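Local coordinates for AvrRxo1-ORF1 (Xanthomonas oryzae pv. oryzicola, PDB 4Z8T), which is a type III effector with a polynucleotide kinase domain, probably phosphorylating a nucleotide-type substrate, and is bound here by its chaperone-like interactor AvrRxo1-ORF2, at residues D135-E138 and G139-S143. Residues are numbered along the deposited sequence; the frame is centred on the assembly and turned at random.
Sequences DRFE and GGLRS
Phe137 and Leu141 illustrate how an i, i+4 pair puts a methyl group on an aromatic face along one side of a helix. Leu141 CD1 lies over the Phe137 ring, 3.8 Å from its centroid and 19° off the normal, a CH-pi contact offset toward the rim where CD1 comes within 3.6 Å of Phe137 CZ. With CG anti to its backbone nitrogen (chi1 175°), Phe137 holds its ring out from the helix, and Leu141, one turn on, leans back so that CD1 lies over the ring face. Both residues are buried; Ala47 and Ala51 of helix 34-60 touch the phenylalanine, and Val102 touches both side chains. The setting is the last turns of helix 123-141 in a P-loop kinase fold related to zeta toxins.

Backbone bonds become less regular along this stretch. Gly139 N donates to Asp135 O at 2.9 Å and Gly140 N to Arg136 O at 3.1 Å, both regular alpha-helical links. Leu141 N then reaches Phe137 O at 3.1 Å, less straight at 138°, and also makes a weak i, i+3 bond to Glu138 O. That oxygen receives a second weak bond, from Arg142 N at 3.1 Å.

Among the charged groups, Glu138 and Arg142 turn to helix 163-176: Glu138 OE1 is hydrogen-bonded to Tyr169, whereas Arg142 NH1 forms a salt bridge with Glu175. Asp135 instead pairs with Arg59 of the AvrRxo1-ORF2 chain.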
loop_
_atom_site.group_PDB
_atom_site.type_symbol
_atom_site.label_atom_id
_atom_site.label_comp_id
_atom_site.label_asym_id
_atom_site.label_seq_id
_atom_site.Cartn_x
_atom_site.Cartn_y
_atom_site.Cartn_z
ATOM N N ASP A 135 -2.965 -31.045 -22.210
ATOM C CA ASP A 135 -2.177 -32.027 -21.476
ATOM C C ASP A 135 -1.705 -33.144 -22.389
ATOM O O ASP A 135 -0.584 -33.646 -22.254
ATOM C CB ASP A 135 -2.983 -32.590 -20.307
ATOM C CG ASP A 135 -3.203 -31.572 -19.222
ATOM O OD1 ASP A 135 -2.429 -30.593 -19.158
ATOM O OD2 ASP A 135 -4.147 -31.754 -18.421
ATOM N N ARG A 136 -2.556 -33.541 -23.329
ATOM C CA ARG A 136 -2.133 -34.515 -24.316
ATOM C C ARG A 136 -1.054 -33.920 -25.217
ATOM O O ARG A 136 -0.086 -34.591 -25.576
ATOM C CB ARG A 136 -3.330 -35.001 -25.136
ATOM C CG ARG A 136 -2.942 -35.952 -26.234
ATOM C CD ARG A 136 -3.816 -37.203 -26.277
ATOM N NE ARG A 136 -3.776 -37.801 -27.609
ATOM C CZ ARG A 136 -2.726 -38.447 -28.108
ATOM N NH1 ARG A 136 -2.779 -38.944 -29.334
ATOM N NH2 ARG A 136 -1.623 -38.599 -27.386
ATOM N N PHE A 137 -1.213 -32.640 -25.546
ATOM C CA PHE A 137 -0.260 -31.937 -26.396
ATOM C C PHE A 137 1.097 -31.869 -25.683
ATOM O O PHE A 137 2.129 -32.232 -26.254
ATOM C CB PHE A 137 -0.828 -30.546 -26.728
ATOM C CG PHE A 137 0.096 -29.652 -27.514
ATOM C CD1 PHE A 137 0.770 -30.105 -28.637
ATOM C CD2 PHE A 137 0.251 -28.326 -27.139
ATOM C CE1 PHE A 137 1.603 -29.258 -29.354
ATOM C CE2 PHE A 137 1.075 -27.470 -27.856
ATOM C CZ PHE A 137 1.749 -27.934 -28.964
ATOM N N GLU A 138 1.083 -31.454 -24.423
ATOM C CA GLU A 138 2.318 -31.348 -23.650
ATOM C C GLU A 138 2.973 -32.715 -23.451
ATOM O O GLU A 138 4.200 -32.840 -23.499
ATOM C CB GLU A 138 2.041 -30.685 -22.298
ATOM C CG GLU A 138 3.284 -30.485 -21.427
ATOM C CD GLU A 138 2.944 -29.984 -20.041
ATOM O OE1 GLU A 138 2.265 -28.936 -19.934
ATOM O OE2 GLU A 138 3.356 -30.638 -19.053
ATOM N N GLY A 139 2.155 -33.739 -23.232
ATOM C CA GLY A 139 2.672 -35.087 -23.057
ATOM C C GLY A 139 3.477 -35.578 -24.244
ATOM O O GLY A 139 4.540 -36.191 -24.078
ATOM N N GLY A 140 2.971 -35.321 -25.445
ATOM C CA GLY A 140 3.641 -35.730 -26.662
ATOM C C GLY A 140 4.884 -34.906 -26.940
ATOM O O GLY A 140 5.796 -35.368 -27.625
ATOM N N LEU A 141 4.919 -33.684 -26.415
ATOM C CA LEU A 141 6.075 -32.815 -26.612
ATOM C C LEU A 141 7.240 -33.204 -25.724
ATOM O O LEU A 141 8.390 -32.873 -26.028
ATOM C CB LEU A 141 5.713 -31.352 -26.334
ATOM C CG LEU A 141 4.869 -30.666 -27.407
ATOM C CD1 LEU A 141 4.484 -29.251 -26.978
ATOM C CD2 LEU A 141 5.640 -30.640 -28.701
ATOM N N ARG A 142 6.951 -33.850 -24.612
ATOM C CA ARG A 142 7.957 -34.176 -23.612
ATOM C C ARG A 142 9.233 -34.750 -24.214
ATOM O O ARG A 142 10.297 -34.258 -23.970
ATOM C CB ARG A 142 7.373 -35.106 -22.543
ATOM C CG ARG A 142 8.201 -35.358 -21.298
ATOM C CD ARG A 142 7.392 -36.010 -20.112
ATOM N NE ARG A 142 8.104 -35.980 -18.826
ATOM C CZ ARG A 142 7.746 -35.213 -17.798
ATOM N NH1 ARG A 142 8.447 -35.214 -16.682
ATOM N NH2 ARG A 142 6.681 -34.437 -17.870
ATOM N N SER A 143 9.082 -35.779 -25.020
ATOM C CA SER A 143 10.247 -36.416 -25.636
ATOM C C SER A 143 10.316 -36.211 -27.144
ATOM O O SER A 143 11.051 -36.915 -27.843
ATOM C CB SER A 143 10.285 -37.907 -25.288
ATOM O OG SER A 143 9.039 -38.522 -25.567
#